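Local coordinates for protein aldehyde dehydrogenase (Burkholderia vietnamiensis, PDB 5KF0) that probably oxidises aldehydes to carboxylic acids with a nicotinamide cofactor, and binds NADPH, at residues 78-81 and 82-86; 422-425 and 426-430; 138-141 and 142-145; 111-114 and 115-119; 60-63 and 64-68. All coordinates share one frame; numbering follows the deposited sequence. Where two conformers were deposited one is given.

Overall arrangement
Along the chain the order is contact 5, contact 1, contact 4, contact 3, contact 2. Contacts 1 and 4 lie on helices 70-86 and 103-123, which pack against each other; their centres are 10 Å apart and their side chains touch, Cys80 and Val81 meeting Phe117 and Phe84 meeting Ile114. Arg112 of contact 4 is about 9 Å from the bound NADPH. Contact 5, on the short helix 62-67 just before helix 70-86, is centred 23 Å from contact 1. Contact 3 is centred about 45 Å from the chain centre, at a turn of the projecting three-stranded sheet. Contact 2 starts helix 424-433; its centre is about 46 Å from that of contact 3. All five touch other subunits, so these local turns also help to build the tetramer.

Contact 1: 78-81 and 82-86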
loop_
_atom_site.group_PDB
_atom_site.type_symbol
_atom_site.label_atom_id
_atom_site.label_comp_id
_atom_site.label_asym_id
_atom_site.label_seq_id
_atom_site.Cartn_x
_atom_site.Cartn_y
_atom_site.Cartn_z
ATOM N N ASP A 78 4.492 -9.026 23.376
ATOM C CA ASP A 78 5.898 -9.259 23.695
ATOM C C ASP A 78 6.053 -10.046 24.986
ATOM O O ASP A 78 6.971 -10.866 25.107
ATOM C CB ASP A 78 6.652 -7.937 23.818
ATOM C CG ASP A 78 6.771 -7.208 22.504
ATOM O OD1 ASP A 78 6.692 -7.871 21.444
ATOM O OD2 ASP A 78 6.956 -5.971 22.533
ATOM N N HIS A 79 5.190 -9.783 25.982
ATOM C CA HIS A 79 5.215 -10.580 27.204
ATOM C C HIS A 79 4.972 -12.051 26.906
ATOM O O HIS A 79 5.646 -12.927 27.465
ATOM C CB HIS A 79 4.163 -10.100 28.198
ATOM C CG HIS A 79 4.145 -10.895 29.469
ATOM N ND1 HIS A 79 5.083 -10.725 30.465
ATOM C CD2 HIS A 79 3.317 -11.880 29.896
ATOM C CE1 HIS A 79 4.828 -11.564 31.455
ATOM N NE2 HIS A 79 3.758 -12.269 31.139
ATOM N N CYS A 80 3.996 -12.336 26.035
ATOM C CA CYS A 80 3.729 -13.705 25.614
ATOM C C CYS A 80 4.953 -14.335 24.958
ATOM O O CYS A 80 5.342 -15.454 25.305
ATOM C CB CYS A 80 2.545 -13.739 24.652
ATOM S SG CYS A 80 0.964 -13.329 25.443
ATOM N N VAL A 81 5.561 -13.630 23.996
ATOM C CA VAL A 81 6.759 -14.144 23.322
ATOM C C VAL A 81 7.830 -14.511 24.337
ATOM O O VAL A 81 8.422 -15.600 24.285
ATOM C CB VAL A 81 7.292 -13.119 22.308
ATOM C CG1 VAL A 81 8.683 -13.545 21.800
ATOM C CG2 VAL A 81 6.323 -12.975 21.153
ATOM N N ALA A 82 8.108 -13.599 25.273
ATOM C CA ALA A 82 9.156 -13.852 26.256
ATOM C C ALA A 82 8.830 -15.063 27.120
ATOM O O ALA A 82 9.712 -15.878 27.421
ATOM C CB ALA A 82 9.363 -12.621 27.136
ATOM N N ARG A 83 7.571 -15.192 27.542
ATOM C CA ARG A 83 7.210 -16.288 28.435
ATOM C C ARG A 83 7.147 -17.618 27.696
ATOM O O ARG A 83 7.471 -18.659 28.279
ATOM C CB ARG A 83 5.877 -15.978 29.135
ATOM C CG ARG A 83 5.941 -14.774 30.086
ATOM C CD ARG A 83 6.620 -15.104 31.431
ATOM N NE ARG A 83 5.722 -15.895 32.262
ATOM C CZ ARG A 83 6.020 -17.075 32.803
ATOM N NH1 ARG A 83 7.224 -17.610 32.641
ATOM N NH2 ARG A 83 5.108 -17.713 33.523
ATOM N N PHE A 84 6.744 -17.612 26.421
ATOM C CA PHE A 84 6.750 -18.855 25.651
ATOM C C PHE A 84 8.176 -19.359 25.464
ATOM O O PHE A 84 8.432 -20.569 25.515
ATOM C CB PHE A 84 6.070 -18.665 24.290
ATOM C CG PHE A 84 4.611 -18.283 24.368
ATOM C CD1 PHE A 84 3.845 -18.563 25.500
ATOM C CD2 PHE A 84 4.008 -17.638 23.294
ATOM C CE1 PHE A 84 2.492 -18.195 25.554
ATOM C CE2 PHE A 84 2.671 -17.269 23.329
ATOM C CZ PHE A 84 1.907 -17.554 24.452
ATOM N N ARG A 85 9.122 -18.445 25.254
ATOM C CA ARG A 85 10.526 -18.844 25.199
ATOM C C ARG A 85 10.989 -19.417 26.531
ATOM O O ARG A 85 11.698 -20.432 26.570
ATOM C CB ARG A 85 11.396 -17.652 24.810
ATOM C CG ARG A 85 11.243 -17.232 23.367
ATOM C CD ARG A 85 11.978 -15.936 23.092
ATOM N NE ARG A 85 12.023 -15.678 21.659
ATOM C CZ ARG A 85 12.237 -14.485 21.126
ATOM N NH1 ARG A 85 12.422 -13.435 21.913
ATOM N NH2 ARG A 85 12.259 -14.345 19.808
ATOM N N GLU A 86 10.594 -18.781 27.638
ATOM C CA GLU A 86 10.966 -19.291 28.957
ATOM C C GLU A 86 10.389 -20.679 29.205
ATOM O O GLU A 86 11.033 -21.521 29.844
ATOM C CB GLU A 86 10.496 -18.334 30.052
ATOM C CG GLU A 86 11.312 -17.056 30.159
ATOM C CD GLU A 86 10.793 -16.119 31.235
ATOM O OE1 GLU A 86 9.846 -16.497 31.960
ATOM O OE2 GLU A 86 11.338 -15.000 31.353
#
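Arg83 lies alongside His79 one turn later on the same helix, and its methylene CG sits over a face of the imidazole, 3.8 Å from the ring centroid, in a CH-pi contact. A chi1 of 180° points the His79 ring away from its own nitrogen and beside the arginine stem. Arg83 bends at chi2 and chi3, leaving the guanidinium plane 61° from the imidazole. Cys80 and Phe84 make the apolar and sulfur-aromatic pair: CE2 meets Cys80 CB at 3.8 Å, the sulfur lies obliquely to the ring, and the small cysteine leaves room for the phenyl group on the buried side. Separately, the methyl Val81 CG1 lies over the face of a cation, 3.7 Å above the Arg85 guanidinium. Among the charged groups, Arg83 NH1 forms a salt bridge with Glu86 OE1 at 2.9 Å, while Glu203 is hydrogen-bonded to His79 NE2 and salt-bridged to Arg83 NH2. Regular backbone bonds, such as Phe84 N to Cys80 O at 2.8 Å, hold the spacing. Cys80, Val81 and Phe84 turn to helix 103-123, where Phe84 meets Phe117 edge-to-face; Cys80, Arg83 and Phe84 also touch helix 192-202, and Asp78 bonds Ser121 and bridges to Arg118 of the second subunit.

Contact 2: 422-425 and 426-430; sequences DSLT and HAQRA
Ser423 meets His426 at the very start of helix 424-433, and its short side chain can be followed from root to tip. Its CB lies 3.8 Å from His426 CB, a plain contact between the two side-chain roots. From there a chi1 of 170° swings OG away from the Ser423 nitrogen, over the start of the helix, where it accepts the N-H of His426 N at 3.1 Å in a nearly straight bond of 164°. The amides of a first helical turn have no carbonyl one turn earlier to bind, and serine answers one of them with a hydroxyl on a short stem. The same OG is hydrogen-bonded to Asp422 of the third subunit, so the cap is tied into the interface. His426 CG passes obliquely by OG at 3.8 Å; beyond it ND1 is bonded to Asp267 and the ring stacks on Phe401, which fixes the ring's rotation. Ser423 O takes up Ala427 N at 2.9 Å, the first regular turn. On another side of the helix a water donates to Thr425 OG1 at 2.9 Å and, in the one of two Gln428 conformers given, also to Gln428 OE1. Thr425 OG1 is also hydrogen-bonded across the interface to Asp422 of the third subunit, whose own turn makes the reciprocal bonds. Ala427, small and buried, lets Leu424 of the third subunit pack close. Such a serine N-cap is a common way to begin a helix, here the helix of the beta-alpha-beta unit linking strands 416-420 and 438-441.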
loop_
_atom_site.group_PDB
_atom_site.type_symbol
_atom_site.label_atom_id
_atom_site.label_comp_id
_atom_site.label_asym_id
_atom_site.label_seq_id
_atom_site.Cartn_x
_atom_site.Cartn_y
_atom_site.Cartn_z
ATOM N N ASP A 422 11.350 -26.411 -12.413
ATOM C CA ASP A 422 12.184 -25.247 -12.683
ATOM C C ASP A 422 11.670 -24.451 -13.874
ATOM O O ASP A 422 12.312 -23.475 -14.273
ATOM C CB ASP A 422 13.645 -25.657 -12.914
ATOM C CG ASP A 422 14.612 -24.455 -12.880
ATOM O OD1 ASP A 422 14.549 -23.678 -11.913
ATOM O OD2 ASP A 422 15.410 -24.299 -13.814
ATOM N N SER A 423 10.522 -24.825 -14.436
ATOM C CA SER A 423 10.003 -24.171 -15.635
ATOM C C SER A 423 9.155 -22.968 -15.251
ATOM O O SER A 423 8.126 -23.111 -14.583
ATOM C CB SER A 423 9.175 -25.152 -16.470
ATOM O OG SER A 423 8.473 -24.481 -17.502
ATOM N N LEU A 424 9.583 -21.781 -15.689
ATOM C CA LEU A 424 8.764 -20.590 -15.501
ATOM C C LEU A 424 7.386 -20.790 -16.104
ATOM O O LEU A 424 6.368 -20.462 -15.483
ATOM C CB LEU A 424 9.436 -19.391 -16.166
ATOM C CG LEU A 424 10.490 -18.587 -15.432
ATOM C CD1 LEU A 424 11.297 -17.812 -16.467
ATOM C CD2 LEU A 424 9.795 -17.641 -14.467
ATOM N N THR A 425 7.348 -21.315 -17.331
ATOM C CA THR A 425 6.078 -21.550 -18.015
ATOM C C THR A 425 5.159 -22.429 -17.173
ATOM O O THR A 425 3.978 -22.120 -16.990
ATOM C CB THR A 425 6.332 -22.184 -19.381
ATOM O OG1 THR A 425 7.169 -21.323 -20.165
ATOM C CG2 THR A 425 5.014 -22.400 -20.128
ATOM N N HIS A 426 5.687 -23.525 -16.632
ATOM C CA HIS A 426 4.824 -24.393 -15.839
ATOM C C HIS A 426 4.444 -23.761 -14.506
ATOM O O HIS A 426 3.317 -23.948 -14.031
ATOM C CB HIS A 426 5.491 -25.749 -15.632
ATOM C CG HIS A 426 5.423 -26.625 -16.842
ATOM N ND1 HIS A 426 6.014 -27.868 -16.902
ATOM C CD2 HIS A 426 4.823 -26.435 -18.042
ATOM C CE1 HIS A 426 5.788 -28.405 -18.088
ATOM N NE2 HIS A 426 5.070 -27.554 -18.802
ATOM N N ALA A 427 5.366 -23.041 -13.861
ATOM C CA ALA A 427 5.013 -22.392 -12.600
ATOM C C ALA A 427 3.905 -21.367 -12.809
ATOM O O ALA A 427 2.951 -21.301 -12.022
ATOM C CB ALA A 427 6.248 -21.745 -11.966
ATOM N N GLN A 428 3.997 -20.581 -13.883
ATOM C CA GLN A 428 2.963 -19.595 -14.212
ATOM C C GLN A 428 1.632 -20.270 -14.517
ATOM O O GLN A 428 0.562 -19.806 -14.096
ATOM C CB GLN A 428 3.390 -18.773 -15.431
ATOM C CG GLN A 428 4.660 -17.959 -15.280
ATOM C CD GLN A 428 5.323 -17.665 -16.623
ATOM O OE1 GLN A 428 4.962 -18.237 -17.658
ATOM N NE2 GLN A 428 6.295 -16.769 -16.609
ATOM N N ARG A 429 1.683 -21.367 -15.281
ATOM C CA ARG A 429 0.462 -22.091 -15.606
ATOM C C ARG A 429 -0.194 -22.637 -14.340
ATOM O O ARG A 429 -1.422 -22.584 -14.194
ATOM C CB ARG A 429 0.780 -23.218 -16.594
ATOM C CG ARG A 429 -0.422 -24.020 -17.045
ATOM C CD ARG A 429 -1.373 -23.221 -17.922
ATOM N NE ARG A 429 -2.234 -24.122 -18.691
ATOM C CZ ARG A 429 -3.312 -23.744 -19.379
ATOM N NH1 ARG A 429 -3.698 -22.469 -19.394
ATOM N NH2 ARG A 429 -4.015 -24.646 -20.054
ATOM N N ALA A 430 0.608 -23.169 -13.414
ATOM C CA ALA A 430 0.047 -23.651 -12.158
ATOM C C ALA A 430 -0.594 -22.520 -11.364
ATOM O O ALA A 430 -1.669 -22.696 -10.777
ATOM C CB ALA A 430 1.125 -24.332 -11.320
HETATM O O HOH W 1 6.422 -18.482 -20.195
#

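Contact 3: 138-141 and 142-145; sequences ARAQ and GYTG
Tyr143 N closes the turn on Ala140 O at 3.2 Å, the donor standing well above the carbonyl plane, 40° out of it. The same carbonyl oxygen lies at the edge of the phenol ring, 3.3 Å from CD2, and Ala140 CB touches that ring atom more loosely at 4.4 Å. A bridging water extends the link, donating to Arg139 O at 3.0 Å and to Tyr143 OH at 2.9 Å. This is a type II beta turn with Gln141 and Gly142 at its corners; it leads into strand 143-151 of the antiparallel three-stranded sheet that, as in other aldehyde dehydrogenases, serves oligomerisation. Gly142 has a positive phi of 90°, where a side chain would collide with the carbonyl oxygen of Gln141, hence glycine. Glu135 OE2 is hydrogen-bonded to Gly142 N, and the backbone of Gly142 pairs with Arg484. Tyr143 turns its ring between subunits: it stacks with Phe447 of the fourth subunit, and its hydroxyl bonds Asp443 there. Arg139 reaches Arg448 O of that same subunit, while Gln141, extended and polar at an exposed corner, packs on Tyr71 of the third.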
loop_
_atom_site.group_PDB
_atom_site.type_symbol
_atom_site.label_atom_id
_atom_site.label_comp_id
_atom_site.label_asym_id
_atom_site.label_seq_id
_atom_site.Cartn_x
_atom_site.Cartn_y
_atom_site.Cartn_z
ATOM N N ALA A 138 -17.046 17.248 -9.634
ATOM C CA ALA A 138 -17.351 18.545 -9.040
ATOM C C ALA A 138 -18.249 18.411 -7.818
ATOM O O ALA A 138 -18.130 19.200 -6.871
ATOM C CB ALA A 138 -18.009 19.457 -10.078
ATOM N N ARG A 139 -19.152 17.428 -7.829
ATOM C CA ARG A 139 -20.071 17.241 -6.712
ATOM C C ARG A 139 -19.319 16.988 -5.412
ATOM O O ARG A 139 -19.793 17.362 -4.333
ATOM C CB ARG A 139 -21.017 16.081 -7.027
ATOM C CG ARG A 139 -22.200 15.906 -6.087
ATOM C CD ARG A 139 -23.055 14.714 -6.530
ATOM N NE ARG A 139 -22.280 13.480 -6.462
ATOM C CZ ARG A 139 -22.257 12.688 -5.394
ATOM N NH1 ARG A 139 -22.999 12.988 -4.335
ATOM N NH2 ARG A 139 -21.498 11.600 -5.383
ATOM N N ALA A 140 -18.136 16.380 -5.494
ATOM C CA ALA A 140 -17.367 16.027 -4.311
ATOM C C ALA A 140 -16.212 16.993 -4.057
ATOM O O ALA A 140 -15.308 16.668 -3.275
ATOM C CB ALA A 140 -16.849 14.593 -4.435
ATOM N N GLN A 141 -16.226 18.168 -4.690
ATOM C CA GLN A 141 -15.204 19.168 -4.411
ATOM C C GLN A 141 -15.231 19.526 -2.933
ATOM O O GLN A 141 -16.298 19.781 -2.365
ATOM C CB GLN A 141 -15.414 20.430 -5.257
ATOM C CG GLN A 141 -14.207 21.367 -5.168
ATOM C CD GLN A 141 -14.373 22.672 -5.927
ATOM O OE1 GLN A 141 -15.442 22.970 -6.467
ATOM N NE2 GLN A 141 -13.311 23.465 -5.959
ATOM N N GLY A 142 -14.055 19.527 -2.302
ATOM C CA GLY A 142 -13.945 19.919 -0.913
ATOM C C GLY A 142 -14.099 18.800 0.095
ATOM O O GLY A 142 -14.023 19.067 1.304
ATOM N N TYR A 143 -14.321 17.560 -0.348
ATOM C CA TYR A 143 -14.414 16.416 0.554
ATOM C C TYR A 143 -13.123 15.600 0.529
ATOM O O TYR A 143 -12.517 15.417 -0.530
ATOM C CB TYR A 143 -15.575 15.498 0.160
ATOM C CG TYR A 143 -16.976 16.072 0.263
ATOM C CD1 TYR A 143 -17.811 15.748 1.335
ATOM C CD2 TYR A 143 -17.483 16.890 -0.739
ATOM C CE1 TYR A 143 -19.107 16.240 1.407
ATOM C CE2 TYR A 143 -18.768 17.399 -0.667
ATOM C CZ TYR A 143 -19.579 17.065 0.398
ATOM O OH TYR A 143 -20.863 17.562 0.425
ATOM N N THR A 144 -12.734 15.074 1.694
ATOM C CA THR A 144 -11.591 14.179 1.844
ATOM C C THR A 144 -11.972 13.035 2.774
ATOM O O THR A 144 -12.726 13.226 3.737
ATOM C CB THR A 144 -10.368 14.915 2.428
ATOM O OG1 THR A 144 -10.064 16.060 1.629
ATOM C CG2 THR A 144 -9.132 13.988 2.504
ATOM N N GLY A 145 -11.431 11.851 2.505
ATOM C CA GLY A 145 -11.704 10.665 3.307
ATOM C C GLY A 145 -10.504 10.292 4.165
ATOM O O GLY A 145 -9.350 10.441 3.739
HETATM O O HOH W 2 -21.915 17.433 -2.275
#

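Contact 4: 111-114 and 115-119. With ACT (acetate ion), chain H.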
loop_
_atom_site.group_PDB
_atom_site.type_symbol
_atom_site.label_atom_id
_atom_site.label_comp_id
_atom_site.label_asym_id
_atom_site.label_seq_id
_atom_site.Cartn_x
_atom_site.Cartn_y
_atom_site.Cartn_z
ATOM N N THR A 111 8.143 -23.285 18.375
ATOM C CA THR A 111 8.859 -22.233 17.655
ATOM C C THR A 111 7.905 -21.424 16.786
ATOM O O THR A 111 7.999 -20.192 16.724
ATOM C CB THR A 111 9.979 -22.841 16.813
ATOM O OG1 THR A 111 10.915 -23.499 17.677
ATOM C CG2 THR A 111 10.701 -21.771 15.998
ATOM N N ARG A 112 6.956 -22.096 16.136
ATOM C CA ARG A 112 5.969 -21.410 15.302
ATOM C C ARG A 112 5.044 -20.536 16.138
ATOM O O ARG A 112 4.676 -19.427 15.728
ATOM C CB ARG A 112 5.147 -22.440 14.525
ATOM C CG ARG A 112 5.936 -23.214 13.488
ATOM C CD ARG A 112 6.074 -22.429 12.194
ATOM N NE ARG A 112 4.771 -22.120 11.602
ATOM C CZ ARG A 112 4.025 -22.993 10.933
ATOM N NH1 ARG A 112 4.454 -24.238 10.758
ATOM N NH2 ARG A 112 2.845 -22.628 10.442
ATOM N N LEU A 113 4.635 -21.038 17.308
ATOM C CA LEU A 113 3.807 -20.257 18.229
ATOM C C LEU A 113 4.477 -18.927 18.547
ATOM O O LEU A 113 3.843 -17.866 18.521
ATOM C CB LEU A 113 3.581 -21.057 19.519
ATOM C CG LEU A 113 3.107 -20.280 20.764
ATOM C CD1 LEU A 113 1.679 -19.752 20.586
ATOM C CD2 LEU A 113 3.202 -21.135 22.033
ATOM N N ILE A 114 5.772 -18.981 18.865
ATOM C CA ILE A 114 6.542 -17.772 19.138
ATOM C C ILE A 114 6.625 -16.892 17.894
ATOM O O ILE A 114 6.425 -15.672 17.970
ATOM C CB ILE A 114 7.938 -18.145 19.672
ATOM C CG1 ILE A 114 7.809 -18.767 21.058
ATOM C CG2 ILE A 114 8.830 -16.914 19.723
ATOM C CD1 ILE A 114 8.992 -19.651 21.457
ATOM N N ASP A 115 6.905 -17.498 16.730
ATOM C CA ASP A 115 6.947 -16.762 15.465
ATOM C C ASP A 115 5.639 -16.018 15.218
ATOM O O ASP A 115 5.638 -14.845 14.826
ATOM C CB ASP A 115 7.206 -17.713 14.283
ATOM C CG ASP A 115 8.641 -18.249 14.218
ATOM O OD1 ASP A 115 9.549 -17.711 14.879
ATOM O OD2 ASP A 115 8.849 -19.227 13.462
ATOM N N THR A 116 4.509 -16.697 15.428
ATOM C CA THR A 116 3.209 -16.094 15.147
ATOM C C THR A 116 2.940 -14.904 16.062
ATOM O O THR A 116 2.490 -13.846 15.602
ATOM C CB THR A 116 2.118 -17.165 15.273
ATOM O OG1 THR A 116 2.364 -18.193 14.305
ATOM C CG2 THR A 116 0.716 -16.584 15.055
ATOM N N PHE A 117 3.225 -15.044 17.361
ATOM C CA PHE A 117 3.071 -13.899 18.256
ATOM C C PHE A 117 4.041 -12.777 17.924
ATOM O O PHE A 117 3.699 -11.596 18.095
ATOM C CB PHE A 117 3.235 -14.337 19.719
ATOM C CG PHE A 117 1.948 -14.798 20.342
ATOM C CD1 PHE A 117 1.398 -16.031 20.000
ATOM C CD2 PHE A 117 1.282 -14.002 21.265
ATOM C CE1 PHE A 117 0.185 -16.450 20.563
ATOM C CE2 PHE A 117 0.078 -14.424 21.841
ATOM C CZ PHE A 117 -0.464 -15.647 21.486
ATOM N N ARG A 118 5.249 -13.103 17.457
ATOM C CA ARG A 118 6.189 -12.044 17.114
ATOM C C ARG A 118 5.720 -11.258 15.895
ATOM O O ARG A 118 5.849 -10.027 15.863
ATOM C CB ARG A 118 7.585 -12.613 16.878
ATOM C CG ARG A 118 8.565 -11.515 16.560
ATOM C CD ARG A 118 9.998 -11.936 16.677
ATOM N NE ARG A 118 10.826 -10.742 16.605
ATOM C CZ ARG A 118 12.151 -10.734 16.616
ATOM N NH1 ARG A 118 12.837 -11.873 16.702
ATOM N NH2 ARG A 118 12.784 -9.579 16.553
ATOM N N VAL A 119 5.168 -11.940 14.880
ATOM C CA VAL A 119 4.596 -11.203 13.748
ATOM C C VAL A 119 3.478 -10.286 14.231
ATOM O O VAL A 119 3.365 -9.128 13.798
ATOM C CB VAL A 119 4.083 -12.159 12.653
ATOM C CG1 VAL A 119 3.406 -11.378 11.526
ATOM C CG2 VAL A 119 5.197 -13.010 12.093
HETATM C C ACT H . 0.096 -25.048 9.307
HETATM O O ACT H . 1.315 -25.390 9.302
HETATM O OXT ACT H . -0.248 -24.153 10.113
HETATM C CH3 ACT H . -0.922 -25.660 8.397
#
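Midway along helix 103-123, Leu113 and Phe117 belong to the apolar side by which this helix packs against its neighbours. The two side chains run side by side and point the same way, Leu113 CD1 meeting Phe117 CE1 at 3.6 Å. With chi1 at 162°, Leu113 CG lies beside its own carbonyl carbon, and the branch leans along the helix towards the ring. The carbonyl oxygen of Leu113 sits at the ring edge, 3.4 Å from Phe117 CD1, and also takes up Phe117 N at 3.1 Å. This is the i to i+4 pattern of a regular alpha-helix: one side, with Leu113, Ile114 and Phe117, is buried against helices 70-86, 88-99 and 164-178, and the other carries polar groups. Thr116, compact and buried, has a hydroxyl that can turn back on the helix. Its OG1 is hydrogen-bonded to Asn166 OD1 and lies 3.0 Å from Arg112 O, the proton's destination being unsettled, while its backbone N is held firmly by Arg112 O at 2.8 Å. Asp115 lies alongside Thr111, OD2 coming 4.0 Å from the methyl CG2, and it packs on Ser137 of the fourth subunit. Arg112, bent at chi2 and chi3, carries its guanidinium away from the helix to a salt bridge with Asp450. In the given conformer, one of two, NH2 also makes only weak bonds to an acetate probably left from crystallisation, the nearer 3.4 Å to O; Arg448 binds that acetate too.

Contact 5: 60-63 and 64-68; sequences DAVK and PMREL
Lys63 and Glu67 are brought together by different first torsions: chi1 of -176° sends the lysine chain out past its carbonyl side, while -67° sets Glu67 CG opposite its carbonyl carbon. The lysine then bends at its end, carrying NZ to Glu67 OE2. The salt bridge is modelled at 2.4 Å, too short to be taken literally, so the placing of both tips is doubtful. Arg66, extended as far as CD and bent at chi3, brings NH2 to 3.5 Å from Lys63 CG in the conformer given, one of two. The aliphatic stem of the lysine thus supports the guanidinium, which has its salt bridge with Glu433 of the fourth subunit; Lys63 NZ approaches that carboxylate only in a long, weak ion pair. Pro64 fits the first turn, where an amide N-H is not needed; its CD lies close to Asp60 O and 3.4 Å from Ala61 O. The latter oxygen accepts from Met65 N at 2.9 Å, and Arg66 N is likewise held by Val62 O. Helix 62-67 touches the loop at Pro207 and Ala210 through the flexible, buried Met65 and strand 143-151 through Arg66, which meets Val150 and Pro151, and it precedes helix 70-86 in the chain.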
loop_
_atom_site.group_PDB
_atom_site.type_symbol
_atom_site.label_atom_id
_atom_site.label_comp_id
_atom_site.label_asym_id
_atom_site.label_seq_id
_atom_site.Cartn_x
_atom_site.Cartn_y
_atom_site.Cartn_z
ATOM N N ASP A 60 -18.409 -6.285 27.792
ATOM C CA ASP A 60 -18.016 -5.202 28.683
ATOM C C ASP A 60 -16.587 -4.744 28.438
ATOM O O ASP A 60 -16.265 -3.593 28.756
ATOM C CB ASP A 60 -18.194 -5.621 30.143
ATOM C CG ASP A 60 -19.659 -5.748 30.536
ATOM O OD1 ASP A 60 -20.515 -5.200 29.804
ATOM O OD2 ASP A 60 -19.952 -6.386 31.570
ATOM N N ALA A 61 -15.736 -5.602 27.869
ATOM C CA ALA A 61 -14.343 -5.265 27.589
ATOM C C ALA A 61 -14.133 -4.581 26.243
ATOM O O ALA A 61 -12.998 -4.209 25.936
ATOM C CB ALA A 61 -13.469 -6.527 27.643
ATOM N N VAL A 62 -15.179 -4.414 25.429
ATOM C CA VAL A 62 -15.004 -3.875 24.078
ATOM C C VAL A 62 -14.383 -2.479 24.115
ATOM O O VAL A 62 -13.387 -2.205 23.433
ATOM C CB VAL A 62 -16.345 -3.885 23.327
ATOM C CG1 VAL A 62 -16.251 -3.029 22.065
ATOM C CG2 VAL A 62 -16.703 -5.326 22.973
ATOM N N LYS A 63 -14.965 -1.569 24.896
ATOM C CA LYS A 63 -14.436 -0.205 24.905
ATOM C C LYS A 63 -13.048 -0.148 25.537
ATOM O O LYS A 63 -12.145 0.465 24.937
ATOM C CB LYS A 63 -15.435 0.742 25.579
ATOM C CG LYS A 63 -15.015 2.205 25.556
ATOM C CD LYS A 63 -16.200 3.104 25.916
ATOM C CE LYS A 63 -15.765 4.332 26.699
ATOM N NZ LYS A 63 -15.001 5.286 25.855
ATOM N N PRO A 64 -12.785 -0.782 26.685
ATOM C CA PRO A 64 -11.412 -0.752 27.219
ATOM C C PRO A 64 -10.371 -1.325 26.266
ATOM O O PRO A 64 -9.261 -0.780 26.160
ATOM C CB PRO A 64 -11.532 -1.585 28.502
ATOM C CG PRO A 64 -12.951 -1.416 28.919
ATOM C CD PRO A 64 -13.735 -1.373 27.652
ATOM N N MET A 65 -10.698 -2.411 25.563
ATOM C CA MET A 65 -9.763 -2.970 24.589
ATOM C C MET A 65 -9.550 -2.015 23.424
ATOM O O MET A 65 -8.420 -1.844 22.955
ATOM C CB MET A 65 -10.272 -4.323 24.081
ATOM C CG MET A 65 -10.052 -5.458 25.051
ATOM S SD MET A 65 -8.288 -5.728 25.371
ATOM C CE MET A 65 -7.723 -6.310 23.787
ATOM N N ARG A 66 -10.629 -1.387 22.948
ATOM C CA ARG A 66 -10.528 -0.442 21.840
ATOM C C ARG A 66 -9.669 0.765 22.206
ATOM O O ARG A 66 -9.018 1.357 21.336
ATOM C CB ARG A 66 -11.931 0.007 21.422
ATOM C CG ARG A 66 -11.971 0.996 20.275
ATOM C CD ARG A 66 -13.403 1.373 19.898
ATOM N NE ARG A 66 -13.981 2.410 20.757
ATOM C CZ ARG A 66 -15.072 2.250 21.503
ATOM N NH1 ARG A 66 -15.716 1.086 21.514
ATOM N NH2 ARG A 66 -15.523 3.259 22.237
ATOM N N GLU A 67 -9.644 1.139 23.474
ATOM C CA GLU A 67 -8.890 2.313 23.898
ATOM C C GLU A 67 -7.438 2.010 24.241
ATOM O O GLU A 67 -6.654 2.946 24.421
ATOM C CB GLU A 67 -9.587 2.966 25.094
ATOM C CG GLU A 67 -10.935 3.552 24.698
ATOM C CD GLU A 67 -11.661 4.212 25.839
ATOM O OE1 GLU A 67 -11.309 3.955 27.007
ATOM O OE2 GLU A 67 -12.593 4.995 25.561
ATOM N N LEU A 68 -7.070 0.741 24.341
ATOM C CA LEU A 68 -5.691 0.363 24.606
ATOM C C LEU A 68 -4.792 0.843 23.468
ATOM O O LEU A 68 -5.014 0.453 22.310
ATOM C CB LEU A 68 -5.608 -1.151 24.753
ATOM C CG LEU A 68 -4.553 -1.785 25.653
ATOM C CD1 LEU A 68 -4.730 -1.289 27.078
ATOM C CD2 LEU A 68 -4.691 -3.300 25.582
#